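Local structure of pleckstrin homology domain-containing family A member 8 (5KDI) at residues A[11-22]-A[190-198]; A[102-113]-A[124-133]. The protein binds simple glycosphingolipids, such as a galactosylceramide, through its glycolipid transfer protein (GLTP) fold and probably carries them between membranes. The protein carries 2 engineered substitutions. All coordinates share one frame; numbering follows the deposited sequence.

How the contacts relate
The two contacts illustrate how an all-helical lipid carrier is held together by contacts at very different sequence separations. Along the chain, contact 2 is nested inside the long loop closed by contact 1, which brings the N-terminal residues 11-22 onto helix 172-202, 167 intervening residues later. Contact 2 joins helix 93-115 to helix 121-131 and the turn behind it. The contact centres lie 19 Å apart but share a seam where helices 93-115 and 172-202 meet: Asp197 forms a salt bridge with Lys105, and Phe11 packs against Leu104. Contact 2 lines the glycolipid pocket directly, whereas contact 1 joins the N-terminal loop to helix 172-202, with the Phe11 side chain about 8 Å from the bound lipid.

Contact 1: residues A[11-22]-A[190-198]; sequences FSDIELLEDSGI and EKQLAILDT
The backbone of loop 11-22 bows over helix segment 190-198 and returns to Gln192, with the CA atoms of Ile22 and Gln192 7.2 Å apart and those of Ser20 and Ile195 only slightly farther, a spacing that leaves the meeting mainly to side chains. Gln192 reaches in between the side chains of the loop. Its CG sits beside the backbone N (chi1 -64°) and the chain then runs out extended, which delivers the amide among Phe11, Ile14 and Ile22. There NE2 donates a weak hydrogen bond to Phe11 O at 3.1 Å, strongly bent with an N-H...O angle of 132°; the same carbonyl also receives Ile14 N in the loop's own 3-10 turn. The amide oxygen, Gln192 OE1, faces the ring edge of Phe11, near the ring plane and 3.4 Å from Phe11 CD1, the two flat groups being inclined by 61°.

Ile22 packs over the same turn of the helix. Its CD1 lies across the helix surface, 3.7 Å from Gln192 O and 3.8 Å from Leu196 CG, while Phe27 of helix 24-32 packs on both Ile22 and Gln192. On the more open side, Leu16 and Ile195 reach for each other tip to tip, their CD1 atoms 3.7 Å apart, and Ser20 CB touches the same Ile195 methyl. Ser20 belongs to a G1 beta bulge, in which Ser20 and Gly21 both face Leu17; Gln75 secures this end by bonding Ser20 O and Ile22 N.

The chemistry is thus that of a mostly apolar anchorage with one modest polar link. Gln192 OE1 is buried with no hydrogen-bond partner in the model, so the electropositive edge of the Phe11 ring may offer it partial electrostatic compensation.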
loop_
_atom_site.group_PDB
_atom_site.type_symbol
_atom_site.label_atom_id
_atom_site.label_comp_id
_atom_site.label_asym_id
_atom_site.label_seq_id
_atom_site.Cartn_x
_atom_site.Cartn_y
_atom_site.Cartn_z
ATOM N N PHE A 11 -8.580 4.133 -1.953
ATOM C CA PHE A 11 -9.245 2.965 -1.438
ATOM C C PHE A 11 -10.742 3.192 -1.072
ATOM O O PHE A 11 -11.567 2.295 -1.129
ATOM C CB PHE A 11 -8.498 2.430 -0.229
ATOM C CG PHE A 11 -7.138 1.903 -0.545
ATOM C CD1 PHE A 11 -6.996 0.611 -0.965
ATOM C CD2 PHE A 11 -6.022 2.758 -0.511
ATOM C CE1 PHE A 11 -5.728 0.118 -1.322
ATOM C CE2 PHE A 11 -4.783 2.271 -0.835
ATOM C CZ PHE A 11 -4.649 0.955 -1.265
ATOM N N SER A 12 -11.093 4.446 -0.763
ATOM C CA SER A 12 -12.432 4.869 -0.410
ATOM C C SER A 12 -13.414 4.848 -1.572
ATOM O O SER A 12 -14.617 4.949 -1.324
ATOM C CB SER A 12 -12.410 6.200 0.300
ATOM O OG SER A 12 -12.070 7.305 -0.502
ATOM N N ASP A 13 -12.913 4.732 -2.805
ATOM C CA ASP A 13 -13.773 4.685 -3.979
ATOM C C ASP A 13 -13.951 3.232 -4.478
ATOM O O ASP A 13 -14.559 3.005 -5.499
ATOM C CB ASP A 13 -13.241 5.599 -5.086
ATOM C CG ASP A 13 -13.478 7.068 -4.822
ATOM O OD1 ASP A 13 -14.383 7.379 -4.062
ATOM O OD2 ASP A 13 -12.674 7.904 -5.356
ATOM N N ILE A 14 -13.429 2.272 -3.702
ATOM C CA ILE A 14 -13.608 0.876 -3.969
ATOM C C ILE A 14 -14.807 0.346 -3.170
ATOM O O ILE A 14 -14.815 0.374 -1.912
ATOM C CB ILE A 14 -12.356 0.053 -3.620
ATOM C CG1 ILE A 14 -11.095 0.589 -4.294
ATOM C CG2 ILE A 14 -12.601 -1.399 -3.945
ATOM C CD1 ILE A 14 -9.855 -0.195 -3.956
ATOM N N GLU A 15 -15.810 -0.107 -3.891
ATOM C CA GLU A 15 -16.954 -0.676 -3.204
ATOM C C GLU A 15 -16.839 -2.180 -3.217
ATOM O O GLU A 15 -16.448 -2.778 -4.213
ATOM C CB GLU A 15 -18.290 -0.161 -3.771
ATOM C CG GLU A 15 -18.652 1.301 -3.345
ATOM C CD GLU A 15 -18.878 1.550 -1.830
ATOM O OE1 GLU A 15 -19.550 0.734 -1.120
ATOM O OE2 GLU A 15 -18.399 2.616 -1.343
ATOM N N LEU A 16 -17.153 -2.762 -2.064
ATOM C CA LEU A 16 -17.066 -4.146 -1.882
ATOM C C LEU A 16 -18.206 -4.905 -2.561
ATOM O O LEU A 16 -19.340 -4.432 -2.652
ATOM C CB LEU A 16 -17.005 -4.522 -0.396
ATOM C CG LEU A 16 -15.847 -3.907 0.399
ATOM C CD1 LEU A 16 -15.953 -4.379 1.871
ATOM C CD2 LEU A 16 -14.497 -4.263 -0.219
ATOM N N LEU A 17 -17.856 -6.099 -3.004
ATOM C CA LEU A 17 -18.819 -7.036 -3.639
ATOM C C LEU A 17 -19.437 -7.962 -2.564
ATOM O O LEU A 17 -19.214 -7.764 -1.352
ATOM C CB LEU A 17 -18.117 -7.769 -4.833
ATOM C CG LEU A 17 -17.526 -6.848 -5.912
ATOM C CD1 LEU A 17 -16.780 -7.668 -6.937
ATOM C CD2 LEU A 17 -18.620 -6.004 -6.627
ATOM N N GLU A 18 -20.270 -8.915 -3.000
ATOM C CA GLU A 18 -20.851 -9.935 -2.123
ATOM C C GLU A 18 -19.751 -10.535 -1.209
ATOM O O GLU A 18 -18.615 -10.715 -1.597
ATOM C CB GLU A 18 -21.531 -11.027 -2.999
ATOM C CG GLU A 18 -22.018 -12.287 -2.307
ATOM C CD GLU A 18 -22.749 -13.229 -3.282
ATOM O OE1 GLU A 18 -22.804 -12.915 -4.483
ATOM O OE2 GLU A 18 -23.276 -14.289 -2.865
ATOM N N ASP A 19 -20.131 -10.817 0.036
ATOM C CA ASP A 19 -19.283 -11.397 1.026
ATOM C C ASP A 19 -17.963 -10.602 1.265
ATOM O O ASP A 19 -16.898 -11.193 1.379
ATOM C CB ASP A 19 -18.942 -12.849 0.638
ATOM C CG ASP A 19 -20.147 -13.783 0.663
ATOM O OD1 ASP A 19 -21.113 -13.530 1.418
ATOM O OD2 ASP A 19 -20.113 -14.808 -0.061
ATOM N N SER A 20 -18.065 -9.271 1.324
ATOM C CA SER A 20 -16.948 -8.329 1.539
ATOM C C SER A 20 -15.853 -8.489 0.497
ATOM O O SER A 20 -14.674 -8.235 0.755
ATOM C CB SER A 20 -16.347 -8.538 2.950
ATOM O OG SER A 20 -17.318 -8.312 3.948
ATOM N N GLY A 21 -16.221 -8.934 -0.709
ATOM C CA GLY A 21 -15.234 -9.153 -1.751
ATOM C C GLY A 21 -14.549 -7.883 -2.208
ATOM O O GLY A 21 -15.227 -6.926 -2.562
ATOM N N ILE A 22 -13.206 -7.888 -2.238
ATOM C CA ILE A 22 -12.442 -6.703 -2.642
ATOM C C ILE A 22 -12.150 -6.882 -4.129
ATOM O O ILE A 22 -11.410 -7.774 -4.534
ATOM C CB ILE A 22 -11.111 -6.580 -1.844
ATOM C CG1 ILE A 22 -11.407 -6.549 -0.301
ATOM C CG2 ILE A 22 -10.260 -5.436 -2.396
ATOM C CD1 ILE A 22 -10.192 -6.781 0.618
ATOM N N GLU A 190 -7.939 0.657 5.929
ATOM C CA GLU A 190 -8.002 -0.164 7.173
ATOM C C GLU A 190 -9.052 -1.269 7.001
ATOM O O GLU A 190 -8.842 -2.407 7.440
ATOM C CB GLU A 190 -8.332 0.716 8.363
ATOM C CG GLU A 190 -8.324 0.103 9.754
ATOM C CD GLU A 190 -8.676 1.096 10.911
ATOM O OE1 GLU A 190 -9.060 2.266 10.661
ATOM O OE2 GLU A 190 -8.593 0.705 12.105
ATOM N N LYS A 191 -10.232 -0.904 6.483
ATOM C CA LYS A 191 -11.305 -1.869 6.339
ATOM C C LYS A 191 -10.866 -3.057 5.446
ATOM O O LYS A 191 -11.095 -4.231 5.773
ATOM C CB LYS A 191 -12.565 -1.207 5.765
ATOM C CG LYS A 191 -13.697 -2.160 5.499
ATOM C CD LYS A 191 -14.888 -1.404 4.924
ATOM C CE LYS A 191 -16.103 -2.306 4.829
ATOM N NZ LYS A 191 -16.907 -2.405 6.086
ATOM N N GLN A 192 -10.265 -2.720 4.315
ATOM C CA GLN A 192 -9.802 -3.737 3.388
ATOM C C GLN A 192 -8.669 -4.568 3.969
ATOM O O GLN A 192 -8.664 -5.812 3.829
ATOM C CB GLN A 192 -9.433 -3.107 2.059
ATOM C CG GLN A 192 -10.649 -2.477 1.377
ATOM C CD GLN A 192 -10.329 -1.593 0.224
ATOM O OE1 GLN A 192 -9.345 -1.865 -0.513
ATOM N NE2 GLN A 192 -11.179 -0.522 0.008
ATOM N N LEU A 193 -7.755 -3.904 4.658
ATOM C CA LEU A 193 -6.626 -4.666 5.266
ATOM C C LEU A 193 -7.150 -5.636 6.361
ATOM O O LEU A 193 -6.608 -6.708 6.535
ATOM C CB LEU A 193 -5.595 -3.755 5.837
ATOM C CG LEU A 193 -4.837 -2.979 4.815
ATOM C CD1 LEU A 193 -3.917 -1.897 5.468
ATOM C CD2 LEU A 193 -3.989 -3.875 3.942
ATOM N N ALA A 194 -8.180 -5.214 7.118
ATOM C CA ALA A 194 -8.762 -6.067 8.174
ATOM C C ALA A 194 -9.392 -7.330 7.568
ATOM O O ALA A 194 -9.254 -8.416 8.103
ATOM C CB ALA A 194 -9.746 -5.285 9.044
ATOM N N ILE A 195 -10.097 -7.130 6.442
ATOM C CA ILE A 195 -10.685 -8.239 5.693
ATOM C C ILE A 195 -9.583 -9.198 5.310
ATOM O O ILE A 195 -9.711 -10.435 5.449
ATOM C CB ILE A 195 -11.537 -7.731 4.494
ATOM C CG1 ILE A 195 -12.741 -6.966 4.993
ATOM C CG2 ILE A 195 -11.879 -8.873 3.510
ATOM C CD1 ILE A 195 -13.487 -6.128 3.953
ATOM N N LEU A 196 -8.518 -8.680 4.735
ATOM C CA LEU A 196 -7.403 -9.509 4.275
ATOM C C LEU A 196 -6.700 -10.230 5.442
ATOM O O LEU A 196 -6.337 -11.409 5.346
ATOM C CB LEU A 196 -6.420 -8.721 3.383
ATOM C CG LEU A 196 -6.966 -8.314 2.029
ATOM C CD1 LEU A 196 -5.983 -7.413 1.366
ATOM C CD2 LEU A 196 -7.352 -9.522 1.144
ATOM N N ASP A 197 -6.502 -9.485 6.522
ATOM C CA ASP A 197 -5.874 -10.073 7.698
ATOM C C ASP A 197 -6.680 -11.267 8.199
ATOM O O ASP A 197 -6.112 -12.321 8.497
ATOM C CB ASP A 197 -5.688 -9.052 8.796
ATOM C CG ASP A 197 -4.589 -8.050 8.554
ATOM O OD1 ASP A 197 -3.751 -8.210 7.642
ATOM O OD2 ASP A 197 -4.543 -7.041 9.310
ATOM N N THR A 198 -7.999 -11.115 8.268
ATOM C CA THR A 198 -8.892 -12.219 8.713
ATOM C C THR A 198 -8.768 -13.427 7.743
ATOM O O THR A 198 -8.645 -14.563 8.171
ATOM C CB THR A 198 -10.314 -11.697 8.863
ATOM O OG1 THR A 198 -10.316 -10.694 9.863
ATOM C CG2 THR A 198 -11.267 -12.839 9.225
#

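Contact 2: residues A[102-113]-A[124-133]; sequences RGLKFLKGFLTE and ALNNAYGKTL. With 6S8 ((~{Z})-~{N}-[(~{E},2~{S},3~{R})-1-[(2~{R},3~{R},4~{S},5~{R},6~{R})-6-(hydroxymethyl)-3,4,5-tris(oxidanyl)oxan-2-yl]oxy-3-oxidanyl-octadec-4-en-2-yl]octadec-9-enamide), chain C.
Phe106, Gly109 and Phe110 of helix 93-115 pack onto Ala128, Leu125 and Thr132 in a helix pair of the GLTP fold, the all-helical architecture that encloses a glycolipid's hydrocarbon chains. The short helical segments run roughly antiparallel, at 140°, and their axes approach to 8.0 Å. So close an approach is possible because Gly109 has no side chain opposite Ala128, whose CB presses to 3.3 Å from Phe110 N.

On this tight side, Phe106 has its CG anti to the backbone N (chi1 171°), which sends the ring along the groove between the helices. One ring edge meets the backbone of 124-133, with Phe106 CE1 3.4 Å from Leu125 O. The ring also touches the lipid obliquely, Phe106 CD2 lying 3.6 Å from CAJ, a carbon of the acyl double bond. Leu125 is shared in a similar way, its CD2 making a CH-pi contact over the face of Phe110, 3.7 Å from the centroid, and also touching C15 of the sphingoid chain. Leu133, in the conformer given, sets CD1 against the acyl chain, while Thr132 OG1 is tied back to Ala128 O.

The partly exposed flank of Glu113 and Asn127 is looser and polar. Glu113 CB rests against Ala124 CB, and a bend at chi2 turns the carboxylate toward the Asn127 amide; Lys131 NZ stays 4.5 Å from Glu113 OE2, beyond a salt bridge. Asn127 ND2 lies between both oxygens, with a weak bond to Glu113 OE1 and one to OE2 at 3.2 Å, met from 42° above the carboxylate plane.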
loop_
_atom_site.group_PDB
_atom_site.type_symbol
_atom_site.label_atom_id
_atom_site.label_comp_id
_atom_site.label_asym_id
_atom_site.label_seq_id
_atom_site.Cartn_x
_atom_site.Cartn_y
_atom_site.Cartn_z
ATOM N N ARG A 102 1.338 -6.041 3.804
ATOM C CA ARG A 102 2.320 -5.606 4.767
ATOM C C ARG A 102 2.802 -4.185 4.405
ATOM O O ARG A 102 2.955 -3.327 5.271
ATOM C CB ARG A 102 3.487 -6.600 4.867
ATOM C CG ARG A 102 3.091 -7.905 5.540
ATOM C CD ARG A 102 4.217 -8.937 5.405
ATOM N NE ARG A 102 3.864 -10.161 6.116
ATOM C CZ ARG A 102 4.680 -11.205 6.243
ATOM N NH1 ARG A 102 5.825 -11.166 5.578
ATOM N NH2 ARG A 102 4.323 -12.271 6.975
ATOM N N GLY A 103 3.037 -3.980 3.131
ATOM C CA GLY A 103 3.458 -2.694 2.711
ATOM C C GLY A 103 2.387 -1.600 2.886
ATOM O O GLY A 103 2.677 -0.477 3.308
ATOM N N LEU A 104 1.136 -1.977 2.637
ATOM C CA LEU A 104 0.030 -1.018 2.833
ATOM C C LEU A 104 -0.148 -0.688 4.324
ATOM O O LEU A 104 -0.519 0.459 4.657
ATOM C CB LEU A 104 -1.247 -1.558 2.226
ATOM C CG LEU A 104 -1.324 -1.658 0.686
ATOM C CD1 LEU A 104 -2.647 -2.291 0.303
ATOM C CD2 LEU A 104 -1.190 -0.304 0.052
ATOM N N LYS A 105 0.057 -1.679 5.219
ATOM C CA LYS A 105 -0.062 -1.377 6.664
ATOM C C LYS A 105 0.985 -0.277 7.044
ATOM O O LYS A 105 0.688 0.632 7.818
ATOM C CB LYS A 105 0.129 -2.588 7.557
ATOM C CG LYS A 105 -0.981 -3.594 7.459
ATOM C CD LYS A 105 -2.062 -3.426 8.523
ATOM C CE LYS A 105 -3.089 -4.588 8.575
ATOM N NZ LYS A 105 -2.413 -5.699 9.253
ATOM N N PHE A 106 2.206 -0.386 6.505
ATOM C CA PHE A 106 3.241 0.627 6.662
ATOM C C PHE A 106 2.797 2.003 6.114
ATOM O O PHE A 106 2.850 3.036 6.828
ATOM C CB PHE A 106 4.568 0.176 6.076
ATOM C CG PHE A 106 5.618 1.258 6.013
ATOM C CD1 PHE A 106 6.167 1.804 7.151
ATOM C CD2 PHE A 106 6.009 1.765 4.818
ATOM C CE1 PHE A 106 7.151 2.811 7.081
ATOM C CE2 PHE A 106 6.972 2.742 4.744
ATOM C CZ PHE A 106 7.533 3.286 5.871
ATOM N N LEU A 107 2.289 2.014 4.871
ATOM C CA LEU A 107 1.799 3.238 4.271
ATOM C C LEU A 107 0.695 3.896 5.146
ATOM O O LEU A 107 0.698 5.102 5.371
ATOM C CB LEU A 107 1.239 2.893 2.851
ATOM C CG LEU A 107 0.563 4.074 2.154
ATOM C CD1 LEU A 107 1.555 5.239 1.874
ATOM C CD2 LEU A 107 -0.082 3.526 0.891
ATOM N N LYS A 108 -0.243 3.077 5.613
ATOM C CA LYS A 108 -1.349 3.547 6.450
ATOM C C LYS A 108 -0.769 4.209 7.729
ATOM O O LYS A 108 -1.191 5.291 8.134
ATOM C CB LYS A 108 -2.338 2.448 6.773
ATOM C CG LYS A 108 -3.650 2.889 7.321
ATOM C CD LYS A 108 -4.656 1.820 7.539
ATOM C CE LYS A 108 -4.327 1.004 8.741
ATOM N NZ LYS A 108 -4.748 1.726 10.000
ATOM N N GLY A 109 0.224 3.530 8.355
ATOM C CA GLY A 109 0.825 4.040 9.586
ATOM C C GLY A 109 1.503 5.380 9.345
ATOM O O GLY A 109 1.381 6.302 10.137
ATOM N N PHE A 110 2.284 5.466 8.272
ATOM C CA PHE A 110 3.010 6.662 7.939
ATOM C C PHE A 110 2.029 7.825 7.641
ATOM O O PHE A 110 2.178 8.912 8.168
ATOM C CB PHE A 110 3.834 6.379 6.681
ATOM C CG PHE A 110 4.380 7.634 6.022
ATOM C CD1 PHE A 110 5.242 8.567 6.689
ATOM C CD2 PHE A 110 4.041 7.929 4.714
ATOM C CE1 PHE A 110 5.679 9.708 6.048
ATOM C CE2 PHE A 110 4.490 9.053 4.075
ATOM C CZ PHE A 110 5.322 9.952 4.717
ATOM N N LEU A 111 0.998 7.567 6.853
ATOM C CA LEU A 111 0.068 8.627 6.488
ATOM C C LEU A 111 -0.803 9.058 7.661
ATOM O O LEU A 111 -1.184 10.224 7.750
ATOM C CB LEU A 111 -0.797 8.223 5.303
ATOM C CG LEU A 111 -0.101 8.078 3.964
ATOM C CD1 LEU A 111 -1.107 7.534 2.923
ATOM C CD2 LEU A 111 0.483 9.410 3.479
ATOM N N THR A 112 -1.073 8.128 8.584
ATOM C CA THR A 112 -1.771 8.490 9.844
ATOM C C THR A 112 -0.946 9.452 10.675
ATOM O O THR A 112 -1.489 10.415 11.172
ATOM C CB THR A 112 -2.181 7.230 10.668
ATOM O OG1 THR A 112 -3.013 6.380 9.856
ATOM C CG2 THR A 112 -2.832 7.567 12.013
ATOM N N GLU A 113 0.364 9.222 10.813
ATOM C CA GLU A 113 1.235 10.172 11.519
ATOM C C GLU A 113 1.142 11.553 10.879
ATOM O O GLU A 113 1.015 12.562 11.571
ATOM C CB GLU A 113 2.697 9.713 11.485
ATOM C CG GLU A 113 3.018 8.564 12.376
ATOM C CD GLU A 113 3.652 8.955 13.709
ATOM O OE1 GLU A 113 4.226 10.076 13.893
ATOM O OE2 GLU A 113 3.537 8.121 14.594
ATOM N N ALA A 124 7.817 10.328 11.149
ATOM C CA ALA A 124 6.618 9.670 10.715
ATOM C C ALA A 124 6.917 8.265 10.128
ATOM O O ALA A 124 6.257 7.251 10.471
ATOM C CB ALA A 124 5.827 10.549 9.717
ATOM N N LEU A 125 7.897 8.195 9.226
ATOM C CA LEU A 125 8.310 6.954 8.569
ATOM C C LEU A 125 8.863 5.970 9.558
ATOM O O LEU A 125 8.461 4.794 9.571
ATOM C CB LEU A 125 9.343 7.228 7.512
ATOM C CG LEU A 125 8.893 7.898 6.207
ATOM C CD1 LEU A 125 10.120 8.430 5.443
ATOM C CD2 LEU A 125 8.012 6.951 5.352
ATOM N N ASN A 126 9.718 6.429 10.460
ATOM C CA ASN A 126 10.368 5.534 11.359
ATOM C C ASN A 126 9.368 5.011 12.411
ATOM O O ASN A 126 9.391 3.844 12.766
ATOM C CB ASN A 126 11.548 6.223 12.054
ATOM C CG ASN A 126 12.444 5.234 12.715
ATOM O OD1 ASN A 126 12.801 4.232 12.120
ATOM N ND2 ASN A 126 12.769 5.489 13.990
ATOM N N ASN A 127 8.464 5.867 12.874
ATOM C CA ASN A 127 7.429 5.408 13.815
ATOM C C ASN A 127 6.577 4.315 13.178
ATOM O O ASN A 127 6.327 3.219 13.774
ATOM C CB ASN A 127 6.556 6.581 14.196
ATOM C CG ASN A 127 7.213 7.507 15.281
ATOM O OD1 ASN A 127 8.313 7.238 15.809
ATOM N ND2 ASN A 127 6.494 8.593 15.642
ATOM N N ALA A 128 6.160 4.567 11.934
ATOM C CA ALA A 128 5.303 3.595 11.227
ATOM C C ALA A 128 6.082 2.287 10.975
ATOM O O ALA A 128 5.513 1.179 11.162
ATOM C CB ALA A 128 4.806 4.199 9.933
ATOM N N TYR A 129 7.371 2.427 10.619
ATOM C CA TYR A 129 8.187 1.239 10.313
ATOM C C TYR A 129 8.282 0.233 11.474
ATOM O O TYR A 129 8.029 -1.006 11.332
ATOM C CB TYR A 129 9.599 1.685 9.887
ATOM C CG TYR A 129 10.466 0.533 9.471
ATOM C CD1 TYR A 129 11.569 0.183 10.211
ATOM C CD2 TYR A 129 10.255 -0.133 8.275
ATOM C CE1 TYR A 129 12.390 -0.868 9.807
ATOM C CE2 TYR A 129 11.050 -1.194 7.885
ATOM C CZ TYR A 129 12.152 -1.532 8.632
ATOM O OH TYR A 129 12.971 -2.562 8.223
ATOM N N GLY A 130 8.575 0.780 12.633
ATOM C CA GLY A 130 8.711 0.052 13.863
ATOM C C GLY A 130 7.477 -0.772 14.193
ATOM O O GLY A 130 7.568 -1.900 14.690
ATOM N N LYS A 131 6.311 -0.199 13.918
ATOM C CA LYS A 131 5.041 -0.853 14.219
ATOM C C LYS A 131 4.547 -1.830 13.163
ATOM O O LYS A 131 3.603 -2.548 13.400
ATOM C CB LYS A 131 3.940 0.226 14.413
ATOM C CG LYS A 131 4.225 1.157 15.586
ATOM C CD LYS A 131 3.337 2.387 15.559
ATOM C CE LYS A 131 3.654 3.285 16.742
ATOM N NZ LYS A 131 2.666 4.374 16.865
ATOM N N THR A 132 5.149 -1.807 11.986
ATOM C CA THR A 132 4.624 -2.568 10.833
ATOM C C THR A 132 5.702 -3.492 10.243
ATOM O O THR A 132 5.811 -4.685 10.610
ATOM C CB THR A 132 3.970 -1.593 9.778
ATOM O OG1 THR A 132 4.941 -0.644 9.265
ATOM C CG2 THR A 132 2.853 -0.870 10.348
ATOM N N LEU A 133 6.462 -2.970 9.307
ATOM C CA LEU A 133 7.322 -3.787 8.476
ATOM C C LEU A 133 8.570 -4.310 9.155
ATOM O O LEU A 133 9.100 -5.358 8.748
ATOM C CB LEU A 133 7.756 -3.063 7.204
ATOM C CG LEU A 133 6.878 -2.898 6.019
ATOM C CD1 LEU A 133 7.560 -1.913 5.033
ATOM C CD2 LEU A 133 6.622 -4.298 5.464
HETATM C C1 6S8 C . 10.321 -8.619 0.711
HETATM C C2 6S8 C . 10.560 -7.178 1.103
HETATM N N2 6S8 C . 9.362 -6.407 0.801
HETATM C C3 6S8 C . 11.770 -6.615 0.305
HETATM O O3 6S8 C . 12.895 -7.471 0.595
HETATM C C4 6S8 C . 12.039 -5.214 0.714
HETATM C C5 6S8 C . 11.976 -4.216 -0.172
HETATM C C6 6S8 C . 12.242 -2.764 0.112
HETATM C C7 6S8 C . 12.515 -2.357 1.537
HETATM C C8 6S8 C . 13.229 -1.042 1.396
HETATM C C9 6S8 C . 12.918 -0.240 2.606
HETATM C C10 6S8 C . 11.544 0.357 2.455
HETATM C C11 6S8 C . 11.621 1.895 2.405
HETATM C C12 6S8 C . 10.298 2.463 2.887
HETATM C C13 6S8 C . 9.648 3.496 1.979
HETATM C C14 6S8 C . 10.249 4.891 2.029
HETATM C C15 6S8 C . 9.180 5.974 1.819
HETATM C C16 6S8 C . 9.464 7.072 0.810
HETATM C C17 6S8 C . 9.384 8.540 1.258
HETATM C C18 6S8 C . 8.010 9.063 1.652
HETATM C C1A 6S8 C . 9.156 -9.849 -0.998
HETATM O O1A 6S8 C . 9.993 -8.761 -0.670
HETATM C C2A 6S8 C . 8.441 -9.565 -2.289
HETATM O O2A 6S8 C . 7.618 -8.398 -2.101
HETATM C C3A 6S8 C . 7.670 -10.785 -2.791
HETATM O O3A 6S8 C . 7.150 -10.513 -4.072
HETATM C C4A 6S8 C . 8.590 -11.991 -2.811
HETATM O O4A 6S8 C . 9.503 -11.922 -3.904
HETATM O O5A 6S8 C . 11.026 -13.321 -0.276
HETATM C C5M 6S8 C . 9.275 -12.151 -1.467
HETATM C C6A 6S8 C . 10.223 -13.322 -1.475
HETATM O O6A 6S8 C . 10.009 -10.959 -1.174
HETATM C CAA 6S8 C . 8.724 -5.678 1.704
HETATM O OAA 6S8 C . 8.998 -5.642 2.901
HETATM C CAB 6S8 C . 7.554 -4.919 1.156
HETATM C CAC 6S8 C . 8.323 -3.635 0.725
HETATM C CAD 6S8 C . 7.658 -2.460 1.299
HETATM C CAE 6S8 C . 7.185 -1.645 0.130
HETATM C CAF 6S8 C . 6.493 -0.435 0.741
HETATM C CAG 6S8 C . 5.123 -0.202 0.078
HETATM C CAH 6S8 C . 4.848 1.296 -0.103
HETATM C CAI 6S8 C . 4.660 1.876 1.268
HETATM C CAJ 6S8 C . 5.114 3.076 1.638
HETATM C CAK 6S8 C . 5.836 4.036 0.747
HETATM C CAL 6S8 C . 5.567 5.351 1.489
HETATM C CAM 6S8 C . 5.698 6.594 0.635
HETATM C CAN 6S8 C . 4.748 6.536 -0.525
HETATM C CAO 6S8 C . 4.361 7.938 -0.937
HETATM C CAP 6S8 C . 3.097 8.410 -0.274
HETATM C CAQ 6S8 C . 2.124 8.955 -1.268
HETATM C CAR 6S8 C . 0.771 8.602 -0.793
#